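Putative dehydratase (Salmonella enterica subsp. enterica serovar Enteritidis, PDB 3TW9) catalyses, weakly and with bound magnesium, the dehydration of D-gluconate to 2-dehydro-3-deoxy-D-gluconate, an activity too low to suggest a significant role in gluconate breakdown in the cell. Local coordinates at residues C[95-100]-C[114-119]; C[163-168]-C[174-179]; C[222-227]-C[259-264]; C[335-340]-C[345-350]. All coordinates share one frame; numbering follows the deposited sequence.

From the N terminus, contact 1 comes first: it closes the turn between helices 93-101 and 110-131 of the N-terminal domain. Contact 2 then folds helix 158-171 back on strand 175-177, contact 3 spans strand 244-248 to bring helices 221-239 and 255-265 together, and contact 4 returns helix 330-342 to strand 346-347. The four follow in series; none nests in or crosses another. Contacts 2 to 4 belong to the barrel domain, and contacts 2 and 4 both reach the same barrel sheet. Contact 1 meets contact 4 where Gln98 packs on Lys335, at the boundary of the two domains. His247 bonds both Cys178 O of contact 2 and Tyr224 OH of contact 3.

Contact 1 of 4, residues C[95-100]-C[114-119]; sequences DIWQSG and NALSGV
With CG of Leu116 opposite its own carbonyl carbon (chi1 -80°), the branch runs across to the 95-100 helix and sets CD2 against the main chain of Gly100, 3.7 Å from Gly100 C. Gly100 offers bare backbone there, which is why a methyl can come so near. The same CD2 lies over one face of the Trp97 indole, 4.4 Å from Trp97 CD1. Trp97 has its CG swung away from its backbone N (chi1 -160°), which brings the pyrrole side of the ring close to Leu116, while NE1 bonds outward to Gly328 O. These are two nearly antiparallel helices of the enolase-type N-terminal domain: the short axes run at 164° and approach to 10.7 Å. One turn back from Gly100 on the first helix and one turn on from Leu116 on the second, Ile96 CG2 meets Val119 CG1 at 4.2 Å, methyl against methyl. Leu85 of helix 70-85 touches both Ile96 and Val119, adding a third helix, and Pro332 of helix 330-342 packs on Trp97.

Contact 2 of 4, residues C[163-168]-C[174-179]; sequences DNIRAR and QYVRCQ
The guanidinium of Arg168, whose CB packs on Val176, has Ala167 CB against one face, 3.5 Å from the plane and toward its rim. Bends at chi2 and chi3 (-69° and 84°) fold the chain back over its own helix, so the charged end leaves the strand and reaches Glu171 in a salt bridge. Only the aliphatic root of Arg168 remains in the contact: its CB stands 4.1 Å from Val176 CG1. The other valine branch, CG2, faces Ile165 CG2 at 4.0 Å, and these two side chains cross at about a right angle. Ile165 uses both branches: CG2 on the valine and CD1, at the end of the longer one, on Cys178 SG at 3.7 Å. Helix 158-171 and strand 175-177 are the helix and second strand of a beta-alpha-beta unit begun by strand 147-152, and the contact lies between the helix and the barrel wall. Leu235 of helix 221-239 touches both Ile165 and Cys178 and extends this layer. The touching atoms are all carbon or sulfur, which implies that the helix is held to its strand by van der Waals and hydrophobic contact, with the arginine charge probably balanced outside it, by Glu171.

Contact 3 of 4, residues C[222-227]-C[259-264]; sequences DAYAKS and INLAKT
Van der Waals contact between the segments comes down to one leucine. Leu261 CD2 approaches the end of the Tyr224 side chain, 4.1 Å from Tyr224 OH and 4.5 Å from Tyr224 CE2; the two side chains cross at about a right angle, and the methyl comes to the ring obliquely. The other branch turns to the backbone, where Leu261 CD1 lies 3.6 Å from Ala225 O, a methyl against a carbonyl oxygen. A chi1 of -177° carries CG away from the leucine nitrogen and out toward helix 221-239, and chi2 (62°) then parts the two methyls between the tyrosine and the backbone. Leu261 also touches Val228 and Pro229 on the next turn of that helix, so it lies along its flank. Helices 221-239 and 255-265 are neighbours on the outside of the barrel of this enolase-superfamily domain, with strand 244-248 between them in the chain.

Polar bonds stay within each helix or lead elsewhere. Ser227 OG donates to Ala223 O at 2.7 Å, and Thr264 OG1 donates to Leu261 O at 2.8 Å, the latter with a C=O...donor angle of 109°, well to the side of the carbonyl. Tyr224 OH bonds to His247 NE2, and Arg252 makes a cation-pi contact with its ring. The side chain of Tyr224 lies about 7 Å from those of the magnesium ligand Asp248 and of His250, a probable proton donor or acceptor.

Contact 4 of 4, residues C[335-340]-C[345-350]; sequences KLAVYS and VRTAWH
Ala337 CB meets two side chains at once, with Thr347 CG2 and Trp349 CZ2 each 3.9 Å from it. It comes to the indole at the edge, near the ring plane, and Leu336 CD2 also meets that edge, 4.2 Å from Trp349 CZ3, as the leucine and tryptophan slide past each other in opposite directions. One face of the same indole lies against Thr347 CB, 3.9 Å above the plane and toward its rim, so the ring is held from within its own segment too. Thr347 points its CG2 at the helix because its chi1 (70°) leaves that methyl opposite the carbonyl carbon.

At the other end the backbone closes the turn: Val345 N donates to Ser340 O at 2.9 Å, with an N-H...acceptor angle of 156° and the donor well above the carbonyl plane. Ser340 CB packs on Val345 CB at 3.9 Å, while Ser340 OG bonds back to Leu336 O, opposite in face to Ser340 N on that oxygen. Further out, Asn372 ND2 bonds both Ala337 O and Val345 O, bridging the helix and the residue just before the strand.

Beyond the tryptophan lies His350, a substrate-binding residue. Helix 330-342 and strand 346-347 complete a beta-alpha-beta unit from strand 319-320; Ile312 of helix 305-313 touches Leu336 and Ser340, and Leu366 of helix 357-369 packs on Trp349.

Contact 1 of 4, residues C[95-100]-C[114-119]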
loop_
_atom_site.group_PDB
_atom_site.type_symbol
_atom_site.label_atom_id
_atom_site.label_comp_id
_atom_site.label_asym_id
_atom_site.label_seq_id
_atom_site.Cartn_x
_atom_site.Cartn_y
_atom_site.Cartn_z
ATOM N N ASP C 95 14.139 3.173 2.990
ATOM C CA ASP C 95 15.034 4.343 3.057
ATOM C C ASP C 95 16.009 4.326 1.900
ATOM O O ASP C 95 16.283 5.369 1.296
ATOM C CB ASP C 95 15.795 4.412 4.380
ATOM C CG ASP C 95 16.628 5.693 4.507
ATOM O OD1 ASP C 95 16.027 6.760 4.755
ATOM O OD2 ASP C 95 17.876 5.620 4.360
ATOM N N ILE C 96 16.533 3.137 1.593
ATOM C CA ILE C 96 17.373 2.942 0.431
ATOM C C ILE C 96 16.621 3.235 -0.875
ATOM O O ILE C 96 17.175 3.862 -1.774
ATOM C CB ILE C 96 17.979 1.514 0.416
ATOM C CG1 ILE C 96 19.160 1.467 1.392
ATOM C CG2 ILE C 96 18.410 1.112 -0.988
ATOM C CD1 ILE C 96 19.697 0.054 1.699
ATOM N N TRP C 97 15.369 2.797 -0.963
ATOM C CA TRP C 97 14.567 3.063 -2.179
ATOM C C TRP C 97 14.329 4.565 -2.348
ATOM O O TRP C 97 14.572 5.115 -3.433
ATOM C CB TRP C 97 13.224 2.309 -2.198
ATOM C CG TRP C 97 12.664 2.200 -3.582
ATOM C CD1 TRP C 97 12.885 1.222 -4.472
ATOM C CD2 TRP C 97 11.822 3.172 -4.246
ATOM N NE1 TRP C 97 12.238 1.489 -5.654
ATOM C CE2 TRP C 97 11.565 2.680 -5.538
ATOM C CE3 TRP C 97 11.226 4.387 -3.842
ATOM C CZ2 TRP C 97 10.763 3.363 -6.459
ATOM C CZ3 TRP C 97 10.432 5.068 -4.749
ATOM C CH2 TRP C 97 10.196 4.549 -6.045
ATOM N N GLN C 98 13.856 5.200 -1.281
ATOM C CA GLN C 98 13.521 6.623 -1.295
ATOM C C GLN C 98 14.730 7.499 -1.569
ATOM O O GLN C 98 14.632 8.450 -2.344
ATOM C CB GLN C 98 12.836 7.060 0.007
ATOM C CG GLN C 98 11.425 6.455 0.256
ATOM C CD GLN C 98 10.393 6.887 -0.775
ATOM O OE1 GLN C 98 10.440 8.002 -1.293
ATOM N NE2 GLN C 98 9.448 6.004 -1.068
ATOM N N SER C 99 15.866 7.177 -0.952
ATOM C CA SER C 99 17.108 7.930 -1.226
ATOM C C SER C 99 17.736 7.581 -2.575
ATOM O O SER C 99 18.272 8.454 -3.275
ATOM C CB SER C 99 18.124 7.773 -0.084
ATOM O OG SER C 99 18.470 6.404 0.149
ATOM N N GLY C 100 17.708 6.303 -2.937
ATOM C CA GLY C 100 18.286 5.869 -4.186
ATOM C C GLY C 100 17.537 6.407 -5.381
ATOM O O GLY C 100 18.154 6.756 -6.361
ATOM N N ASN C 114 15.031 0.199 -13.474
ATOM C CA ASN C 114 15.585 -1.176 -13.483
ATOM C C ASN C 114 16.821 -1.311 -12.594
ATOM O O ASN C 114 16.974 -2.298 -11.873
ATOM C CB ASN C 114 15.833 -1.673 -14.914
ATOM C CG ASN C 114 14.608 -2.347 -15.512
ATOM O OD1 ASN C 114 13.838 -1.744 -16.271
ATOM N ND2 ASN C 114 14.408 -3.596 -15.158
ATOM N N ALA C 115 17.670 -0.289 -12.611
ATOM C CA ALA C 115 18.798 -0.199 -11.661
ATOM C C ALA C 115 18.341 -0.236 -10.217
ATOM O O ALA C 115 18.940 -0.934 -9.408
ATOM C CB ALA C 115 19.628 1.067 -11.923
ATOM N N LEU C 116 17.254 0.481 -9.885
ATOM C CA LEU C 116 16.693 0.464 -8.531
ATOM C C LEU C 116 16.081 -0.889 -8.148
ATOM O O LEU C 116 16.234 -1.357 -6.999
ATOM C CB LEU C 116 15.588 1.515 -8.404
ATOM C CG LEU C 116 15.988 2.946 -8.183
ATOM C CD1 LEU C 116 14.883 3.777 -8.766
ATOM C CD2 LEU C 116 16.163 3.197 -6.688
ATOM N N SER C 117 15.388 -1.493 -9.111
ATOM C CA SER C 117 14.718 -2.785 -8.916
ATOM C C SER C 117 15.711 -3.898 -8.606
ATOM O O SER C 117 15.444 -4.728 -7.754
ATOM C CB SER C 117 13.973 -3.169 -10.157
ATOM O OG SER C 117 13.436 -4.473 -9.998
ATOM N N GLY C 118 16.849 -3.916 -9.300
ATOM C CA GLY C 118 17.855 -4.945 -9.000
ATOM C C GLY C 118 18.218 -4.926 -7.529
ATOM O O GLY C 118 18.238 -5.966 -6.858
ATOM N N VAL C 119 18.472 -3.735 -7.020
ATOM C CA VAL C 119 18.781 -3.511 -5.639
ATOM C C VAL C 119 17.602 -3.815 -4.710
ATOM O O VAL C 119 17.753 -4.557 -3.749
ATOM C CB VAL C 119 19.257 -2.035 -5.455
ATOM C CG1 VAL C 119 19.383 -1.667 -3.997
ATOM C CG2 VAL C 119 20.568 -1.786 -6.225
#

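Contact 2 of 4, residues C[163-168]-C[174-179]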
loop_
_atom_site.group_PDB
_atom_site.type_symbol
_atom_site.label_atom_id
_atom_site.label_comp_id
_atom_site.label_asym_id
_atom_site.label_seq_id
_atom_site.Cartn_x
_atom_site.Cartn_y
_atom_site.Cartn_z
ATOM N N ASP C 163 -5.085 -24.529 -32.861
ATOM C CA ASP C 163 -4.450 -25.765 -32.391
ATOM C C ASP C 163 -3.578 -25.514 -31.164
ATOM O O ASP C 163 -3.523 -26.357 -30.275
ATOM C CB ASP C 163 -3.589 -26.418 -33.490
ATOM C CG ASP C 163 -4.413 -26.961 -34.666
ATOM O OD1 ASP C 163 -5.665 -26.973 -34.607
ATOM O OD2 ASP C 163 -3.789 -27.369 -35.670
ATOM N N ASN C 164 -2.884 -24.366 -31.132
ATOM C CA ASN C 164 -2.063 -23.991 -29.981
ATOM C C ASN C 164 -2.932 -23.806 -28.727
ATOM O O ASN C 164 -2.553 -24.263 -27.655
ATOM C CB ASN C 164 -1.193 -22.750 -30.270
ATOM C CG ASN C 164 -0.038 -23.046 -31.205
ATOM O OD1 ASN C 164 0.260 -24.204 -31.497
ATOM N ND2 ASN C 164 0.611 -21.994 -31.697
ATOM N N ILE C 165 -4.108 -23.189 -28.891
ATOM C CA ILE C 165 -5.092 -22.991 -27.817
ATOM C C ILE C 165 -5.567 -24.331 -27.294
ATOM O O ILE C 165 -5.568 -24.553 -26.095
ATOM C CB ILE C 165 -6.342 -22.147 -28.260
ATOM C CG1 ILE C 165 -5.947 -20.725 -28.667
ATOM C CG2 ILE C 165 -7.353 -22.031 -27.114
ATOM C CD1 ILE C 165 -7.051 -19.985 -29.375
ATOM N N ARG C 166 -5.941 -25.229 -28.208
ATOM C CA ARG C 166 -6.299 -26.606 -27.837
ATOM C C ARG C 166 -5.186 -27.300 -27.052
ATOM O O ARG C 166 -5.438 -27.849 -25.971
ATOM C CB ARG C 166 -6.705 -27.418 -29.075
ATOM C CG ARG C 166 -8.086 -27.040 -29.615
ATOM C CD ARG C 166 -8.687 -28.140 -30.480
ATOM N NE ARG C 166 -10.087 -27.865 -30.790
ATOM C CZ ARG C 166 -10.504 -27.210 -31.870
ATOM N NH1 ARG C 166 -9.627 -26.754 -32.762
ATOM N NH2 ARG C 166 -11.804 -27.007 -32.057
ATOM N N ALA C 167 -3.960 -27.241 -27.576
ATOM C CA ALA C 167 -2.787 -27.792 -26.894
ATOM C C ALA C 167 -2.601 -27.209 -25.493
ATOM O O ALA C 167 -2.330 -27.941 -24.535
ATOM C CB ALA C 167 -1.526 -27.588 -27.736
ATOM N N ARG C 168 -2.771 -25.894 -25.354
ATOM C CA ARG C 168 -2.552 -25.281 -24.031
ATOM C C ARG C 168 -3.687 -25.624 -23.061
ATOM O O ARG C 168 -3.449 -25.785 -21.857
ATOM C CB ARG C 168 -2.347 -23.748 -24.125
ATOM C CG ARG C 168 -1.148 -23.288 -24.968
ATOM C CD ARG C 168 0.244 -23.601 -24.389
ATOM N NE ARG C 168 0.735 -24.958 -24.684
ATOM C CZ ARG C 168 1.149 -25.401 -25.875
ATOM N NH1 ARG C 168 1.582 -26.649 -25.998
ATOM N NH2 ARG C 168 1.142 -24.629 -26.950
ATOM N N GLN C 174 -6.225 -22.359 -18.287
ATOM C CA GLN C 174 -7.631 -21.979 -18.229
ATOM C C GLN C 174 -7.832 -20.551 -18.733
ATOM O O GLN C 174 -8.948 -20.039 -18.738
ATOM C CB GLN C 174 -8.147 -22.148 -16.804
ATOM C CG GLN C 174 -8.100 -23.612 -16.385
ATOM C CD GLN C 174 -8.858 -23.876 -15.115
ATOM O OE1 GLN C 174 -10.015 -24.299 -15.161
ATOM N NE2 GLN C 174 -8.247 -23.578 -13.982
ATOM N N TYR C 175 -6.727 -19.953 -19.168
ATOM C CA TYR C 175 -6.688 -18.572 -19.657
ATOM C C TYR C 175 -5.622 -18.537 -20.748
ATOM O O TYR C 175 -4.509 -19.001 -20.526
ATOM C CB TYR C 175 -6.240 -17.597 -18.559
ATOM C CG TYR C 175 -6.973 -17.595 -17.235
ATOM C CD1 TYR C 175 -7.825 -16.532 -16.884
ATOM C CD2 TYR C 175 -6.744 -18.601 -16.293
ATOM C CE1 TYR C 175 -8.485 -16.533 -15.639
ATOM C CE2 TYR C 175 -7.372 -18.614 -15.079
ATOM C CZ TYR C 175 -8.236 -17.586 -14.750
ATOM O OH TYR C 175 -8.819 -17.645 -13.514
ATOM N N VAL C 176 -5.936 -17.975 -21.914
ATOM C CA VAL C 176 -4.965 -17.913 -23.031
ATOM C C VAL C 176 -5.010 -16.588 -23.755
ATOM O O VAL C 176 -6.079 -16.047 -23.956
ATOM C CB VAL C 176 -5.217 -19.009 -24.129
ATOM C CG1 VAL C 176 -4.715 -20.374 -23.654
ATOM C CG2 VAL C 176 -6.689 -19.087 -24.497
ATOM N N ARG C 177 -3.845 -16.105 -24.172
ATOM C CA ARG C 177 -3.789 -14.958 -25.072
ATOM C C ARG C 177 -3.967 -15.438 -26.491
ATOM O O ARG C 177 -3.281 -16.376 -26.901
ATOM C CB ARG C 177 -2.444 -14.274 -24.971
ATOM C CG ARG C 177 -2.401 -12.965 -25.795
ATOM C CD ARG C 177 -1.063 -12.283 -25.670
ATOM N NE ARG C 177 -0.141 -12.748 -26.702
ATOM C CZ ARG C 177 0.938 -12.081 -27.095
ATOM N NH1 ARG C 177 1.240 -10.915 -26.524
ATOM N NH2 ARG C 177 1.714 -12.583 -28.053
ATOM N N CYS C 178 -4.866 -14.780 -27.225
ATOM C CA CYS C 178 -5.205 -15.136 -28.604
ATOM C C CYS C 178 -4.975 -13.948 -29.503
ATOM O O CYS C 178 -5.568 -12.880 -29.298
ATOM C CB CYS C 178 -6.673 -15.542 -28.718
ATOM S SG CYS C 178 -7.149 -16.804 -27.534
ATOM N N GLN C 179 -4.099 -14.138 -30.483
ATOM C CA GLN C 179 -3.777 -13.112 -31.476
ATOM C C GLN C 179 -4.009 -13.652 -32.894
ATOM O O GLN C 179 -4.158 -14.872 -33.097
ATOM C CB GLN C 179 -2.324 -12.630 -31.319
ATOM C CG GLN C 179 -1.881 -12.185 -29.882
ATOM C CD GLN C 179 -2.559 -10.904 -29.372
ATOM O OE1 GLN C 179 -3.052 -10.878 -28.252
ATOM N NE2 GLN C 179 -2.573 -9.855 -30.185
#

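Contact 3 of 4, residues C[222-227]-C[259-264]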
loop_
_atom_site.group_PDB
_atom_site.type_symbol
_atom_site.label_atom_id
_atom_site.label_comp_id
_atom_site.label_asym_id
_atom_site.label_seq_id
_atom_site.Cartn_x
_atom_site.Cartn_y
_atom_site.Cartn_z
ATOM N N ASP C 222 -5.735 -0.945 -39.738
ATOM C CA ASP C 222 -7.155 -0.974 -40.074
ATOM C C ASP C 222 -7.612 -2.377 -40.482
ATOM O O ASP C 222 -8.674 -2.837 -40.046
ATOM C CB ASP C 222 -7.484 0.071 -41.129
ATOM C CG ASP C 222 -7.329 1.492 -40.601
ATOM O OD1 ASP C 222 -8.253 1.995 -39.928
ATOM O OD2 ASP C 222 -6.275 2.106 -40.854
ATOM N N ALA C 223 -6.803 -3.077 -41.282
ATOM C CA ALA C 223 -7.072 -4.493 -41.590
ATOM C C ALA C 223 -7.133 -5.310 -40.300
ATOM O O ALA C 223 -8.049 -6.112 -40.108
ATOM C CB ALA C 223 -5.999 -5.069 -42.529
ATOM N N TYR C 224 -6.178 -5.049 -39.406
ATOM C CA TYR C 224 -6.088 -5.741 -38.115
ATOM C C TYR C 224 -7.377 -5.559 -37.322
ATOM O O TYR C 224 -7.981 -6.538 -36.847
ATOM C CB TYR C 224 -4.861 -5.237 -37.327
ATOM C CG TYR C 224 -4.995 -5.402 -35.822
ATOM C CD1 TYR C 224 -4.900 -6.665 -35.215
ATOM C CD2 TYR C 224 -5.261 -4.290 -35.003
ATOM C CE1 TYR C 224 -5.055 -6.815 -33.838
ATOM C CE2 TYR C 224 -5.425 -4.430 -33.633
ATOM C CZ TYR C 224 -5.329 -5.695 -33.052
ATOM O OH TYR C 224 -5.475 -5.832 -31.681
ATOM N N ALA C 225 -7.804 -4.304 -37.180
ATOM C CA ALA C 225 -8.903 -3.976 -36.278
ATOM C C ALA C 225 -10.234 -4.533 -36.790
ATOM O O ALA C 225 -11.111 -4.902 -35.998
ATOM C CB ALA C 225 -8.998 -2.493 -36.110
ATOM N N LYS C 226 -10.373 -4.590 -38.115
ATOM C CA LYS C 226 -11.580 -5.129 -38.739
ATOM C C LYS C 226 -11.608 -6.652 -38.684
ATOM O O LYS C 226 -12.679 -7.254 -38.821
ATOM C CB LYS C 226 -11.721 -4.629 -40.181
ATOM C CG LYS C 226 -11.986 -3.132 -40.323
ATOM C CD LYS C 226 -12.168 -2.747 -41.786
ATOM C CE LYS C 226 -12.333 -1.249 -41.962
ATOM N NZ LYS C 226 -11.022 -0.574 -41.889
ATOM N N SER C 227 -10.443 -7.263 -38.452
ATOM C CA SER C 227 -10.318 -8.724 -38.436
ATOM C C SER C 227 -10.402 -9.389 -37.069
ATOM O O SER C 227 -10.734 -10.572 -36.977
ATOM C CB SER C 227 -9.032 -9.146 -39.140
ATOM O OG SER C 227 -9.033 -8.607 -40.451
ATOM N N ILE C 259 -11.255 2.008 -29.187
ATOM C CA ILE C 259 -12.566 2.169 -28.530
ATOM C C ILE C 259 -13.653 1.383 -29.270
ATOM O O ILE C 259 -14.405 0.621 -28.656
ATOM C CB ILE C 259 -12.975 3.671 -28.398
ATOM C CG1 ILE C 259 -11.964 4.381 -27.488
ATOM C CG2 ILE C 259 -14.458 3.834 -27.891
ATOM C CD1 ILE C 259 -12.151 5.926 -27.340
ATOM N N ASN C 260 -13.694 1.528 -30.601
ATOM C CA ASN C 260 -14.629 0.752 -31.381
ATOM C C ASN C 260 -14.398 -0.764 -31.258
ATOM O O ASN C 260 -15.357 -1.537 -31.184
ATOM C CB ASN C 260 -14.586 1.188 -32.840
ATOM C CG ASN C 260 -15.771 0.725 -33.599
ATOM O OD1 ASN C 260 -16.879 1.246 -33.438
ATOM N ND2 ASN C 260 -15.561 -0.276 -34.442
ATOM N N LEU C 261 -13.140 -1.169 -31.174
ATOM C CA LEU C 261 -12.788 -2.570 -31.065
ATOM C C LEU C 261 -13.220 -3.151 -29.707
ATOM O O LEU C 261 -13.805 -4.239 -29.642
ATOM C CB LEU C 261 -11.286 -2.748 -31.268
ATOM C CG LEU C 261 -10.746 -4.176 -31.248
ATOM C CD1 LEU C 261 -11.341 -5.043 -32.376
ATOM C CD2 LEU C 261 -9.232 -4.132 -31.341
ATOM N N ALA C 262 -12.962 -2.410 -28.637
ATOM C CA ALA C 262 -13.478 -2.768 -27.304
ATOM C C ALA C 262 -14.993 -3.022 -27.325
ATOM O O ALA C 262 -15.488 -4.025 -26.805
ATOM C CB ALA C 262 -13.128 -1.663 -26.283
ATOM N N LYS C 263 -15.722 -2.120 -27.949
ATOM C CA LYS C 263 -17.174 -2.277 -28.082
ATOM C C LYS C 263 -17.571 -3.512 -28.897
ATOM O O LYS C 263 -18.464 -4.262 -28.486
ATOM C CB LYS C 263 -17.821 -1.016 -28.666
ATOM C CG LYS C 263 -17.684 0.214 -27.722
ATOM C CD LYS C 263 -18.140 1.517 -28.419
ATOM C CE LYS C 263 -19.647 1.561 -28.670
ATOM N NZ LYS C 263 -20.094 2.890 -29.190
ATOM N N THR C 264 -16.893 -3.732 -30.016
ATOM C CA THR C 264 -17.215 -4.891 -30.878
ATOM C C THR C 264 -16.896 -6.243 -30.227
ATOM O O THR C 264 -17.513 -7.253 -30.569
ATOM C CB THR C 264 -16.526 -4.801 -32.260
ATOM O OG1 THR C 264 -15.103 -4.763 -32.108
ATOM C CG2 THR C 264 -16.983 -3.554 -32.988
#

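Contact 4 of 4, residues C[335-340]-C[345-350]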
loop_
_atom_site.group_PDB
_atom_site.type_symbol
_atom_site.label_atom_id
_atom_site.label_comp_id
_atom_site.label_asym_id
_atom_site.label_seq_id
_atom_site.Cartn_x
_atom_site.Cartn_y
_atom_site.Cartn_z
ATOM N N LYS C 335 3.179 -1.123 -3.488
ATOM C CA LYS C 335 2.399 0.104 -3.252
ATOM C C LYS C 335 1.338 0.263 -4.317
ATOM O O LYS C 335 0.195 0.620 -4.002
ATOM C CB LYS C 335 3.292 1.342 -3.180
ATOM C CG LYS C 335 4.162 1.336 -1.956
ATOM C CD LYS C 335 4.969 2.602 -1.881
ATOM C CE LYS C 335 5.985 2.469 -0.756
ATOM N NZ LYS C 335 7.063 3.486 -0.936
ATOM N N LEU C 336 1.710 -0.063 -5.561
ATOM C CA LEU C 336 0.803 0.056 -6.686
ATOM C C LEU C 336 -0.314 -1.002 -6.582
ATOM O O LEU C 336 -1.472 -0.711 -6.849
ATOM C CB LEU C 336 1.601 -0.104 -7.981
ATOM C CG LEU C 336 0.867 -0.243 -9.319
ATOM C CD1 LEU C 336 -0.157 0.878 -9.518
ATOM C CD2 LEU C 336 1.923 -0.194 -10.402
ATOM N N ALA C 337 0.049 -2.219 -6.185
ATOM C CA ALA C 337 -0.928 -3.307 -5.975
ATOM C C ALA C 337 -1.974 -2.882 -4.936
ATOM O O ALA C 337 -3.168 -3.060 -5.134
ATOM C CB ALA C 337 -0.206 -4.571 -5.496
ATOM N N VAL C 338 -1.500 -2.290 -3.845
ATOM C CA VAL C 338 -2.369 -1.743 -2.788
ATOM C C VAL C 338 -3.225 -0.565 -3.280
ATOM O O VAL C 338 -4.425 -0.508 -3.004
ATOM C CB VAL C 338 -1.528 -1.327 -1.526
ATOM C CG1 VAL C 338 -2.352 -0.453 -0.582
ATOM C CG2 VAL C 338 -0.974 -2.563 -0.797
ATOM N N TYR C 339 -2.630 0.354 -4.047
ATOM C CA TYR C 339 -3.386 1.511 -4.572
ATOM C C TYR C 339 -4.500 0.971 -5.501
ATOM O O TYR C 339 -5.637 1.379 -5.418
ATOM C CB TYR C 339 -2.442 2.480 -5.330
ATOM C CG TYR C 339 -3.013 3.890 -5.456
ATOM C CD1 TYR C 339 -2.761 4.824 -4.481
ATOM C CD2 TYR C 339 -3.806 4.260 -6.547
ATOM C CE1 TYR C 339 -3.295 6.103 -4.552
ATOM C CE2 TYR C 339 -4.341 5.558 -6.646
ATOM C CZ TYR C 339 -4.061 6.473 -5.630
ATOM O OH TYR C 339 -4.572 7.760 -5.644
ATOM N N SER C 340 -4.150 -0.019 -6.311
ATOM C CA SER C 340 -5.105 -0.746 -7.155
ATOM C C SER C 340 -6.222 -1.436 -6.347
ATOM O O SER C 340 -7.423 -1.289 -6.681
ATOM C CB SER C 340 -4.327 -1.717 -8.046
ATOM O OG SER C 340 -3.518 -0.961 -8.938
ATOM N N VAL C 345 -9.118 -2.465 -8.651
ATOM C CA VAL C 345 -8.323 -2.772 -9.841
ATOM C C VAL C 345 -7.423 -3.979 -9.485
ATOM O O VAL C 345 -6.863 -4.038 -8.384
ATOM C CB VAL C 345 -7.517 -1.533 -10.292
ATOM C CG1 VAL C 345 -6.540 -1.867 -11.398
ATOM C CG2 VAL C 345 -8.503 -0.374 -10.763
ATOM N N ARG C 346 -7.305 -4.948 -10.397
ATOM C CA ARG C 346 -6.517 -6.148 -10.075
ATOM C C ARG C 346 -5.131 -6.158 -10.752
ATOM O O ARG C 346 -4.866 -5.398 -11.688
ATOM C CB ARG C 346 -7.349 -7.403 -10.403
ATOM C CG ARG C 346 -8.637 -7.431 -9.569
ATOM C CD ARG C 346 -9.254 -8.817 -9.515
ATOM N NE ARG C 346 -9.626 -9.308 -10.863
ATOM C CZ ARG C 346 -10.001 -10.574 -11.077
ATOM N NH1 ARG C 346 -10.052 -11.413 -10.041
ATOM N NH2 ARG C 346 -10.342 -11.003 -12.270
ATOM N N THR C 347 -4.225 -6.981 -10.249
ATOM C CA THR C 347 -2.848 -6.991 -10.777
ATOM C C THR C 347 -2.666 -7.978 -11.927
ATOM O O THR C 347 -3.309 -9.023 -11.972
ATOM C CB THR C 347 -1.834 -7.243 -9.658
ATOM O OG1 THR C 347 -1.943 -8.600 -9.205
ATOM C CG2 THR C 347 -2.058 -6.269 -8.504
ATOM N N ALA C 348 -1.819 -7.618 -12.886
ATOM C CA ALA C 348 -1.492 -8.529 -13.995
ATOM C C ALA C 348 -0.067 -8.232 -14.409
ATOM O O ALA C 348 0.204 -7.840 -15.549
ATOM C CB ALA C 348 -2.480 -8.395 -15.151
ATOM N N TRP C 349 0.853 -8.502 -13.491
ATOM C CA TRP C 349 2.270 -8.118 -13.748
ATOM C C TRP C 349 2.779 -8.712 -15.045
ATOM O O TRP C 349 2.420 -9.846 -15.410
ATOM C CB TRP C 349 3.159 -8.585 -12.626
ATOM C CG TRP C 349 2.718 -8.138 -11.269
ATOM C CD1 TRP C 349 2.463 -8.949 -10.193
ATOM C CD2 TRP C 349 2.490 -6.778 -10.816
ATOM N NE1 TRP C 349 2.097 -8.184 -9.106
ATOM C CE2 TRP C 349 2.102 -6.857 -9.456
ATOM C CE3 TRP C 349 2.573 -5.509 -11.431
ATOM C CZ2 TRP C 349 1.805 -5.715 -8.679
ATOM C CZ3 TRP C 349 2.252 -4.362 -10.665
ATOM C CH2 TRP C 349 1.891 -4.481 -9.296
ATOM N N HIS C 350 3.610 -7.940 -15.744
ATOM C CA HIS C 350 4.148 -8.361 -17.018
ATOM C C HIS C 350 4.988 -9.628 -16.844
ATOM O O HIS C 350 5.828 -9.687 -15.956
ATOM C CB HIS C 350 4.983 -7.241 -17.620
ATOM C CG HIS C 350 5.213 -7.387 -19.090
ATOM N ND1 HIS C 350 6.348 -6.904 -19.705
ATOM C CD2 HIS C 350 4.482 -7.994 -20.058
ATOM C CE1 HIS C 350 6.295 -7.188 -20.995
ATOM N NE2 HIS C 350 5.167 -7.830 -21.239
#